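PDB 6HG6: L-glyceraldehyde 3-phosphate reductase from Clostridium beijerinckii, which binds NADPH in a TIM barrel and probably reduces aldehydes, furfural among them, as a member of the aldo-keto reductase family. Local coordinates for residues 191-196 with 220-225; 282-287 with 309-314; 174-179 with 213-218. All blocks are in the same frame, centred on the assembly; numbering follows the deposited sequence.

Contact 1 (191-196 with 220-225); sequences INQNRY and IAFSPL. With NDP (NADPH dihydro-nicotinamide-adenine-dinucleotide phosphate), chain B.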
loop_
_atom_site.group_PDB
_atom_site.type_symbol
_atom_site.label_atom_id
_atom_site.label_comp_id
_atom_site.label_asym_id
_atom_site.label_seq_id
_atom_site.Cartn_x
_atom_site.Cartn_y
_atom_site.Cartn_z
ATOM N N ILE A 191 6.128 -6.437 -7.250
ATOM C CA ILE A 191 5.852 -5.632 -6.031
ATOM C C ILE A 191 5.551 -6.504 -4.815
ATOM O O ILE A 191 4.763 -7.455 -4.900
ATOM C CB ILE A 191 4.721 -4.614 -6.303
ATOM C CG1 ILE A 191 4.575 -3.540 -5.211
ATOM C CG2 ILE A 191 3.397 -5.326 -6.528
ATOM C CD1 ILE A 191 5.760 -2.660 -5.065
ATOM N N ASN A 192 6.147 -6.117 -3.693
ATOM C CA ASN A 192 5.825 -6.646 -2.347
ATOM C C ASN A 192 5.112 -5.537 -1.574
ATOM O O ASN A 192 5.593 -4.391 -1.611
ATOM C CB ASN A 192 7.085 -6.978 -1.581
ATOM C CG ASN A 192 7.807 -8.145 -2.173
ATOM O OD1 ASN A 192 7.461 -9.257 -1.816
ATOM N ND2 ASN A 192 8.812 -7.871 -3.014
ATOM N N GLN A 193 4.051 -5.867 -0.861
ATOM C CA GLN A 193 3.349 -4.927 0.027
ATOM C C GLN A 193 3.524 -5.424 1.454
ATOM O O GLN A 193 3.061 -6.513 1.775
ATOM C CB GLN A 193 1.888 -4.737 -0.341
ATOM C CG GLN A 193 1.185 -3.779 0.591
ATOM C CD GLN A 193 -0.168 -3.386 0.059
ATOM O OE1 GLN A 193 -0.348 -3.140 -1.142
ATOM N NE2 GLN A 193 -1.110 -3.345 0.963
ATOM N N ASN A 194 4.178 -4.630 2.287
ATOM C CA ASN A 194 4.543 -5.028 3.661
ATOM C C ASN A 194 4.380 -3.864 4.639
ATOM O O ASN A 194 4.559 -2.703 4.266
ATOM C CB ASN A 194 5.954 -5.609 3.747
ATOM C CG ASN A 194 6.155 -6.905 2.999
ATOM O OD1 ASN A 194 6.181 -6.888 1.773
ATOM N ND2 ASN A 194 6.265 -8.019 3.727
ATOM N N ARG A 195 4.055 -4.199 5.872
ATOM C CA ARG A 195 3.938 -3.209 6.966
ATOM C C ARG A 195 5.346 -2.727 7.281
ATOM O O ARG A 195 6.224 -3.575 7.432
ATOM C CB ARG A 195 3.308 -3.830 8.220
ATOM C CG ARG A 195 2.882 -2.807 9.267
ATOM C CD ARG A 195 2.071 -3.374 10.451
ATOM N NE ARG A 195 0.910 -4.143 10.014
ATOM C CZ ARG A 195 0.877 -5.473 9.826
ATOM N NH1 ARG A 195 1.950 -6.225 10.054
ATOM N NH2 ARG A 195 -0.234 -6.044 9.383
ATOM N N TYR A 196 5.532 -1.415 7.366
ATOM C CA TYR A 196 6.848 -0.807 7.682
ATOM C C TYR A 196 6.652 0.571 8.274
ATOM O O TYR A 196 5.914 1.356 7.676
ATOM C CB TYR A 196 7.686 -0.727 6.407
ATOM C CG TYR A 196 9.140 -0.384 6.579
ATOM C CD1 TYR A 196 9.903 -0.891 7.619
ATOM C CD2 TYR A 196 9.788 0.435 5.664
ATOM C CE1 TYR A 196 11.251 -0.560 7.763
ATOM C CE2 TYR A 196 11.138 0.725 5.763
ATOM C CZ TYR A 196 11.884 0.234 6.815
ATOM O OH TYR A 196 13.212 0.560 6.908
ATOM N N ILE A 220 6.040 -1.667 -1.378
ATOM C CA ILE A 220 5.099 -0.573 -1.020
ATOM C C ILE A 220 4.813 -0.813 0.459
ATOM O O ILE A 220 4.438 -1.929 0.853
ATOM C CB ILE A 220 3.875 -0.500 -1.972
ATOM C CG1 ILE A 220 2.947 0.626 -1.528
ATOM C CG2 ILE A 220 3.093 -1.811 -2.107
ATOM C CD1 ILE A 220 1.811 0.895 -2.505
ATOM N N ALA A 221 5.142 0.169 1.285
ATOM C CA ALA A 221 5.072 0.068 2.745
ATOM C C ALA A 221 3.701 0.502 3.223
ATOM O O ALA A 221 3.273 1.605 2.892
ATOM C CB ALA A 221 6.135 0.946 3.335
ATOM N N PHE A 222 3.053 -0.299 4.051
ATOM C CA PHE A 222 1.779 0.164 4.631
ATOM C C PHE A 222 1.884 0.347 6.135
ATOM O O PHE A 222 2.871 -0.102 6.776
ATOM C CB PHE A 222 0.664 -0.747 4.192
ATOM C CG PHE A 222 0.663 -2.112 4.797
ATOM C CD1 PHE A 222 0.023 -2.342 6.000
ATOM C CD2 PHE A 222 1.131 -3.192 4.066
ATOM C CE1 PHE A 222 -0.057 -3.631 6.512
ATOM C CE2 PHE A 222 1.017 -4.485 4.570
ATOM C CZ PHE A 222 0.450 -4.703 5.792
ATOM N N SER A 223 0.872 1.014 6.693
ATOM C CA SER A 223 0.779 1.402 8.116
ATOM C C SER A 223 2.022 2.176 8.542
ATOM O O SER A 223 2.564 1.915 9.616
ATOM C CB SER A 223 0.606 0.208 8.997
ATOM O OG SER A 223 0.470 0.635 10.333
ATOM N N PRO A 224 2.502 3.150 7.735
ATOM C CA PRO A 224 3.678 3.940 8.116
ATOM C C PRO A 224 3.485 4.812 9.368
ATOM O O PRO A 224 4.493 5.272 9.910
ATOM C CB PRO A 224 3.855 4.883 6.922
ATOM C CG PRO A 224 2.449 4.985 6.340
ATOM C CD PRO A 224 1.935 3.574 6.448
ATOM N N LEU A 225 2.229 5.084 9.777
ATOM C CA LEU A 225 1.963 5.944 10.955
ATOM C C LEU A 225 1.684 5.100 12.192
ATOM O O LEU A 225 1.400 5.702 13.240
ATOM C CB LEU A 225 0.865 6.966 10.655
ATOM C CG LEU A 225 1.120 7.796 9.401
ATOM C CD1 LEU A 225 -0.021 8.762 9.116
ATOM C CD2 LEU A 225 2.449 8.523 9.478
HETATM P PA NDP B . -1.422 5.068 7.733
HETATM O O1A NDP B . -0.455 4.412 8.661
HETATM O O2A NDP B . -1.045 6.081 6.700
HETATM O O5B NDP B . -2.685 5.614 8.566
HETATM C C5B NDP B . -3.751 6.311 7.869
HETATM C C4B NDP B . -4.593 7.064 8.866
HETATM O O4B NDP B . -3.720 7.947 9.617
HETATM C C3B NDP B . -5.692 7.973 8.299
HETATM O O3B NDP B . -6.933 7.305 8.091
HETATM C C2B NDP B . -5.800 9.023 9.397
HETATM O O2B NDP B . -6.566 8.448 10.452
HETATM C C1B NDP B . -4.349 9.187 9.832
HETATM N N9A NDP B . -3.578 10.187 9.102
HETATM C C8A NDP B . -3.207 10.157 7.780
HETATM N N7A NDP B . -2.465 11.175 7.423
HETATM C C5A NDP B . -2.333 11.926 8.582
HETATM C C6A NDP B . -1.658 13.131 8.860
HETATM N N6A NDP B . -0.962 13.811 7.952
HETATM N N1A NDP B . -1.719 13.608 10.130
HETATM C C2A NDP B . -2.420 12.915 11.038
HETATM N N3A NDP B . -3.087 11.772 10.893
HETATM C C4A NDP B . -3.005 11.321 9.628
HETATM O O3 NDP B . -2.099 3.899 6.843
HETATM P PN NDP B . -3.152 2.725 7.115
HETATM O O1N NDP B . -4.515 3.320 6.989
HETATM O O2N NDP B . -2.792 1.935 8.331
HETATM O O5D NDP B . -2.868 1.798 5.825
HETATM C C5D NDP B . -2.758 2.454 4.535
HETATM C C4D NDP B . -3.113 1.468 3.448
HETATM O O4D NDP B . -2.193 0.363 3.490
HETATM C C3D NDP B . -4.475 0.787 3.560
HETATM O O3D NDP B . -5.509 1.660 3.129
HETATM C C2D NDP B . -4.244 -0.420 2.642
HETATM O O2D NDP B . -4.370 -0.038 1.297
HETATM C C1D NDP B . -2.803 -0.805 2.964
HETATM N N1N NDP B . -2.720 -1.893 3.970
HETATM C C2N NDP B . -2.286 -3.140 3.590
HETATM C C3N NDP B . -2.440 -4.246 4.381
HETATM C C7N NDP B . -1.942 -5.577 3.884
HETATM O O7N NDP B . -1.501 -5.701 2.725
HETATM N N7N NDP B . -2.026 -6.604 4.729
HETATM C C4N NDP B . -3.104 -4.053 5.717
HETATM C C5N NDP B . -3.343 -2.646 6.105
HETATM C C6N NDP B . -3.079 -1.654 5.284
HETATM P P2B NDP B . -7.473 9.450 11.338
HETATM O O1X NDP B . -7.916 10.684 10.577
HETATM O O2X NDP B . -8.655 8.595 11.765
HETATM O O3X NDP B . -6.540 9.783 12.494
#
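Gln193, Arg195 and Phe222 meet on the face of the sheet that looks onto NADPH, over two parallel strands held together by backbone bonds. The ladder alternates between them: Ile220 N to Asn192 O, Asn194 N to Ile220 O, Phe222 N to Asn194 O, and Tyr196 N to Phe222 O, the last at 3.0 Å. Phe222 N is 2.8 Å from Asn194 O and stands above that carbonyl's plane. CA-H...O contacts fill in between, such as Gln193 CA to Ile220 O at 3.3 Å.

The aliphatic part of Gln193 lies alongside Ile220, its CB 3.6 Å from Ile220 CG2, on which Ile191 CG1 also packs. The extended chain brings Gln193 NE2 beside the nicotinamide, 2.9 Å from C2N. Ala221, on the face away from NADPH, meets Tyr196 CB with its CB, near the edge of the tyrosine ring, whose hydroxyl is hydrogen-bonded to Glu204 and Lys209.

The aromatic group is Phe222. With chi1 at 71°, CG sits between the backbone N and the carbonyl carbon, and the ring lies flat against the dihydronicotinamide; C3N of NADPH lies over the centre of the Phe222 ring, 3.1 Å above its plane. Arg195 covers the opposite face with its backbone N and CB, the latter a CH-pi contact 4.0 Å from the centroid. Its guanidinium stands steeply to the ring, 82° between planes.

Leu225 N gives a 3.0 Å hydrogen bond to the phosphate oxygen O1A. An aromatic residue against the nicotinamide at the end of strand 218-222, and a pyrophosphate-binding N-H in the loop that follows, belong to the cofactor site of NADPH-dependent aldo-keto reductases.

Contact 2 (282-287 with 309-314); sequences ALSWVL and VGIVHK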
loop_
_atom_site.group_PDB
_atom_site.type_symbol
_atom_site.label_atom_id
_atom_site.label_comp_id
_atom_site.label_asym_id
_atom_site.label_seq_id
_atom_site.Cartn_x
_atom_site.Cartn_y
_atom_site.Cartn_z
ATOM N N ALA A 282 7.502 10.484 9.534
ATOM C CA ALA A 282 7.287 9.028 9.522
ATOM C C ALA A 282 7.153 8.559 8.070
ATOM O O ALA A 282 7.669 7.469 7.767
ATOM C CB ALA A 282 6.078 8.660 10.366
ATOM N N LEU A 283 6.463 9.336 7.220
ATOM C CA LEU A 283 6.279 8.985 5.789
ATOM C C LEU A 283 7.623 9.121 5.067
ATOM O O LEU A 283 7.984 8.194 4.340
ATOM C CB LEU A 283 5.233 9.879 5.130
ATOM C CG LEU A 283 3.815 9.789 5.694
ATOM C CD1 LEU A 283 2.900 10.718 4.911
ATOM C CD2 LEU A 283 3.289 8.377 5.656
ATOM N N SER A 284 8.342 10.212 5.307
ATOM C CA SER A 284 9.681 10.455 4.706
ATOM C C SER A 284 10.634 9.326 5.109
ATOM O O SER A 284 11.400 8.871 4.264
ATOM C CB SER A 284 10.235 11.764 5.074
ATOM O OG SER A 284 9.380 12.789 4.635
ATOM N N TRP A 285 10.585 8.877 6.361
ATOM C CA TRP A 285 11.538 7.854 6.838
ATOM C C TRP A 285 11.320 6.536 6.086
ATOM O O TRP A 285 12.297 5.880 5.682
ATOM C CB TRP A 285 11.414 7.734 8.364
ATOM C CG TRP A 285 12.363 6.743 8.941
ATOM C CD1 TRP A 285 13.583 7.016 9.472
ATOM C CD2 TRP A 285 12.183 5.322 9.052
ATOM N NE1 TRP A 285 14.166 5.860 9.897
ATOM C CE2 TRP A 285 13.349 4.814 9.665
ATOM C CE3 TRP A 285 11.163 4.439 8.725
ATOM C CZ2 TRP A 285 13.539 3.458 9.909
ATOM C CZ3 TRP A 285 11.348 3.097 8.982
ATOM C CH2 TRP A 285 12.506 2.624 9.588
ATOM N N VAL A 286 10.084 6.112 5.917
ATOM C CA VAL A 286 9.800 4.846 5.212
ATOM C C VAL A 286 10.382 4.879 3.787
ATOM O O VAL A 286 10.735 3.798 3.280
ATOM C CB VAL A 286 8.284 4.585 5.243
ATOM C CG1 VAL A 286 7.873 3.635 4.206
ATOM C CG2 VAL A 286 7.871 4.118 6.624
ATOM N N LEU A 287 10.439 6.041 3.163
ATOM C CA LEU A 287 10.934 6.236 1.766
ATOM C C LEU A 287 12.440 6.522 1.703
ATOM O O LEU A 287 12.943 6.797 0.603
ATOM C CB LEU A 287 10.189 7.414 1.130
ATOM C CG LEU A 287 8.728 7.137 0.760
ATOM C CD1 LEU A 287 8.059 8.433 0.362
ATOM C CD2 LEU A 287 8.580 6.097 -0.337
ATOM N N VAL A 309 1.452 14.832 0.985
ATOM C CA VAL A 309 2.142 14.708 -0.338
ATOM C C VAL A 309 3.413 15.570 -0.357
ATOM O O VAL A 309 4.242 15.301 -1.218
ATOM C CB VAL A 309 1.239 14.953 -1.559
ATOM C CG1 VAL A 309 0.258 13.793 -1.730
ATOM C CG2 VAL A 309 0.549 16.304 -1.564
ATOM N N GLY A 310 3.597 16.524 0.556
ATOM C CA GLY A 310 4.860 17.293 0.622
ATOM C C GLY A 310 6.045 16.408 1.024
ATOM O O GLY A 310 7.165 16.730 0.697
ATOM N N ILE A 311 5.806 15.307 1.714
ATOM C CA ILE A 311 6.859 14.476 2.376
ATOM C C ILE A 311 7.802 13.870 1.343
ATOM O O ILE A 311 9.002 13.719 1.678
ATOM C CB ILE A 311 6.219 13.403 3.261
ATOM C CG1 ILE A 311 5.544 12.304 2.433
ATOM C CG2 ILE A 311 5.251 14.034 4.241
ATOM C CD1 ILE A 311 6.488 11.200 1.995
ATOM N N VAL A 312 7.293 13.552 0.142
ATOM C CA VAL A 312 8.098 12.970 -0.983
ATOM C C VAL A 312 9.274 13.909 -1.312
ATOM O O VAL A 312 10.178 13.453 -2.037
ATOM C CB VAL A 312 7.267 12.666 -2.259
ATOM C CG1 VAL A 312 6.009 11.895 -1.919
ATOM C CG2 VAL A 312 6.906 13.914 -3.058
ATOM N N HIS A 313 9.272 15.151 -0.815
ATOM C CA HIS A 313 10.355 16.143 -1.097
ATOM C C HIS A 313 11.337 16.301 0.075
ATOM O O HIS A 313 12.212 17.151 -0.034
ATOM C CB HIS A 313 9.741 17.479 -1.516
ATOM C CG HIS A 313 9.018 17.332 -2.802
ATOM N ND1 HIS A 313 7.649 17.168 -2.859
ATOM C CD2 HIS A 313 9.484 17.191 -4.062
ATOM C CE1 HIS A 313 7.292 16.990 -4.119
ATOM N NE2 HIS A 313 8.404 17.008 -4.879
ATOM N N LYS A 314 11.228 15.478 1.123
ATOM C CA LYS A 314 12.124 15.510 2.308
ATOM C C LYS A 314 12.418 14.076 2.767
ATOM O O LYS A 314 12.268 13.781 3.981
ATOM C CB LYS A 314 11.491 16.311 3.455
ATOM C CG LYS A 314 11.253 17.786 3.189
ATOM C CD LYS A 314 10.941 18.543 4.443
ATOM C CE LYS A 314 10.387 19.925 4.177
ATOM N NZ LYS A 314 10.216 20.658 5.453
#
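Ile311 pushes its side chain against one flank of the last turn of helix 278-286, where it meets Leu283 and Ser284, and against Leu287 just beyond the helix. Its CG1 and CD1 both touch Leu283 CB, each at 3.6 Å, and CD1 also reaches Leu287 CD1 at 3.6 Å, so one methyl touches both leucines. The isoleucine crosses both leucine side chains at about a right angle. Its chi1 of 71° puts CG1 between the backbone N and the carbonyl carbon, and from there it packs on Leu283. CG2 comes more loosely to Leu283 CD1, at 4.1 Å.

Beside this apolar patch sits the hydroxyl of Ser284. OG lies anti to its own carbonyl carbon, chi1 -60°, and faces the carbonyls of Ile311 and Lys314: Ile311 O is 3.1 Å from Ser284 OG, and Lys314 O lies at the same distance from it. OG is hydrogen-bonded to Gln280 O one turn back in the helix and to Gln276 NE2 ahead of it, leaving this buried oxygen well surrounded by polar partners.

The turn presenting those carbonyls is kept in shape by its own backbone, with Lys314 N bonded to Ile311 O at 2.9 Å and His313 N to Gly310 O. Lys314 NZ reaches Arg274 O. Behind the leucines, Val295 and Ile297 of strand 294-297 cover Leu283, while Ile28 of strand 28-31 backs Ile311. Here the end of helix 278-286 is fitted to the loop following helix 302-308, part of the outer helical layer of a TIM barrel, immediately after the cofactor-binding residue Asn308.

Contact 3 (174-179 with 213-218); sequences TMEKAA and KENGKG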
loop_
_atom_site.group_PDB
_atom_site.type_symbol
_atom_site.label_atom_id
_atom_site.label_comp_id
_atom_site.label_asym_id
_atom_site.label_seq_id
_atom_site.Cartn_x
_atom_site.Cartn_y
_atom_site.Cartn_z
ATOM N N THR A 174 10.559 -16.632 1.709
ATOM C CA THR A 174 9.380 -17.043 0.927
ATOM C C THR A 174 9.224 -16.153 -0.314
ATOM O O THR A 174 8.769 -16.685 -1.362
ATOM C CB THR A 174 8.123 -17.142 1.792
ATOM O OG1 THR A 174 8.444 -17.809 3.011
ATOM C CG2 THR A 174 7.051 -17.902 1.048
ATOM N N MET A 175 9.555 -14.873 -0.219
ATOM C CA MET A 175 9.547 -13.977 -1.390
ATOM C C MET A 175 10.479 -14.557 -2.455
ATOM O O MET A 175 10.111 -14.438 -3.644
ATOM C CB MET A 175 10.016 -12.557 -1.072
ATOM C CG MET A 175 9.720 -11.581 -2.179
ATOM S SD MET A 175 11.130 -10.491 -2.536
ATOM C CE MET A 175 12.242 -11.579 -3.427
ATOM N N GLU A 176 11.675 -15.016 -2.069
ATOM C CA GLU A 176 12.669 -15.607 -3.004
ATOM C C GLU A 176 12.040 -16.808 -3.722
ATOM O O GLU A 176 12.201 -16.939 -4.941
ATOM C CB GLU A 176 13.931 -16.042 -2.280
ATOM C CG GLU A 176 14.823 -14.853 -1.951
ATOM C CD GLU A 176 16.032 -15.151 -1.074
ATOM O OE1 GLU A 176 16.756 -14.212 -0.801
ATOM O OE2 GLU A 176 16.222 -16.312 -0.635
ATOM N N LYS A 177 11.379 -17.674 -2.971
ATOM C CA LYS A 177 10.738 -18.870 -3.562
ATOM C C LYS A 177 9.639 -18.441 -4.540
ATOM O O LYS A 177 9.549 -19.032 -5.624
ATOM C CB LYS A 177 10.214 -19.761 -2.447
ATOM C CG LYS A 177 11.330 -20.370 -1.621
ATOM C CD LYS A 177 10.817 -21.288 -0.572
ATOM C CE LYS A 177 11.951 -21.764 0.305
ATOM N NZ LYS A 177 11.396 -22.562 1.414
ATOM N N ALA A 178 8.825 -17.458 -4.165
ATOM C CA ALA A 178 7.727 -16.957 -5.003
ATOM C C ALA A 178 8.324 -16.384 -6.291
ATOM O O ALA A 178 7.790 -16.698 -7.386
ATOM C CB ALA A 178 6.933 -15.907 -4.270
ATOM N N ALA A 179 9.386 -15.595 -6.159
ATOM C CA ALA A 179 10.040 -14.972 -7.329
ATOM C C ALA A 179 10.518 -16.080 -8.280
ATOM O O ALA A 179 10.373 -15.917 -9.519
ATOM C CB ALA A 179 11.195 -14.108 -6.911
ATOM N N LYS A 213 15.205 -5.905 -2.739
ATOM C CA LYS A 213 16.272 -5.148 -3.412
ATOM C C LYS A 213 17.136 -6.105 -4.254
ATOM O O LYS A 213 17.372 -5.800 -5.418
ATOM C CB LYS A 213 17.136 -4.410 -2.382
ATOM C CG LYS A 213 18.270 -3.628 -3.010
ATOM C CD LYS A 213 19.053 -2.780 -2.053
ATOM C CE LYS A 213 20.014 -1.874 -2.804
ATOM N NZ LYS A 213 20.879 -1.121 -1.870
ATOM N N GLU A 214 17.610 -7.217 -3.693
ATOM C CA GLU A 214 18.543 -8.121 -4.395
ATOM C C GLU A 214 17.840 -8.779 -5.593
ATOM O O GLU A 214 18.565 -9.200 -6.477
ATOM C CB GLU A 214 19.131 -9.165 -3.448
ATOM C CG GLU A 214 20.129 -8.565 -2.456
ATOM C CD GLU A 214 20.805 -9.503 -1.470
ATOM O OE1 GLU A 214 21.809 -9.089 -0.818
ATOM O OE2 GLU A 214 20.321 -10.632 -1.337
ATOM N N ASN A 215 16.511 -8.894 -5.611
ATOM C CA ASN A 215 15.779 -9.587 -6.715
ATOM C C ASN A 215 15.055 -8.586 -7.632
ATOM O O ASN A 215 14.232 -9.012 -8.469
ATOM C CB ASN A 215 14.846 -10.660 -6.169
ATOM C CG ASN A 215 15.632 -11.807 -5.567
ATOM O OD1 ASN A 215 15.950 -12.759 -6.284
ATOM N ND2 ASN A 215 16.008 -11.711 -4.294
ATOM N N GLY A 216 15.307 -7.301 -7.452
ATOM C CA GLY A 216 14.723 -6.220 -8.256
ATOM C C GLY A 216 13.220 -6.121 -8.150
ATOM O O GLY A 216 12.591 -5.744 -9.143
ATOM N N LYS A 217 12.647 -6.405 -6.980
ATOM C CA LYS A 217 11.207 -6.251 -6.714
ATOM C C LYS A 217 10.958 -4.973 -5.919
ATOM O O LYS A 217 11.783 -4.611 -5.045
ATOM C CB LYS A 217 10.675 -7.444 -5.926
ATOM C CG LYS A 217 11.073 -8.783 -6.487
ATOM C CD LYS A 217 10.514 -8.997 -7.913
ATOM C CE LYS A 217 10.963 -10.334 -8.471
ATOM N NZ LYS A 217 10.419 -10.558 -9.820
ATOM N N GLY A 218 9.872 -4.297 -6.244
ATOM C CA GLY A 218 9.469 -3.104 -5.501
ATOM C C GLY A 218 8.938 -3.468 -4.125
ATOM O O GLY A 218 8.651 -4.664 -3.844
HETATM O O HOH W 1 18.390 -11.591 0.143
HETATM O O HOH W 2 9.738 -13.253 -10.442
#
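Met175 reaches Asn215 through a chain that starts with CG anti to the backbone N, chi1 -167°, then bends: an unusual chi2 of -135° sets SD to one side and the next torsion turns CE toward the asparagine. Met175 CE rests 3.9 Å from both CB and ND2 of Asn215, the two side chains sliding past each other in opposite directions. The ND2 of Asn215 is hydrogen-bonded back to Ala211 O in the preceding helix. Glu176 crosses the asparagine at about a right angle, with CG 4.1 Å from ND2. One turn on from Met175, Ala179 CB touches Lys217 CE at 4.1 Å.

Direct contacts here are van der Waals in kind and rather loose; water makes the polar links. One water donates to Glu176 OE1 and, at 2.6 Å, to Glu214 OE2, bridging two carboxylates whose like charges it probably eases. A second accepts from Lys217 NZ at 2.8 Å and donates to Ala179 O, while Lys217 NZ also bonds to Phe189 O.

Asn215 and Lys217 come from the close of helix 208-214, which ends in a Schellman motif with Gly216, of positive phi, as the C-prime residue: Lys217 N bonds to Ala212 O and Gly216 N to Lys213 O. From there the chain turns into strand 218-222. Helix 172-184 thus packs beside the end of helix 208-214, and strand 189-195 lies against both segments: Met175 and Lys217 both touch Asn192, while helix 172-184 also meets helix 146-158.

In the fold
Contact 1 is the hub, its centre about 6 Å from that of the chain and NADPH against it. Contacts 2 and 3 are on the outer layer, their centres about 14 and 15 Å from that of contact 1 and 24 Å from each other, without touching. Contact 2 backs onto contact 1 through Ala221 CB and Val286 CG1, 3.3 Å apart, and through Pro224 CG on Leu283 CD2; the side chain of Leu283 is about 5 Å from the cofactor. Contact 3 joins contact 1 at Asn192, whose N lies 2.9 Å from Gly218 O, and its helices lead into both strands of contact 1, although the side chain of Met175 is about 14 Å from NADPH.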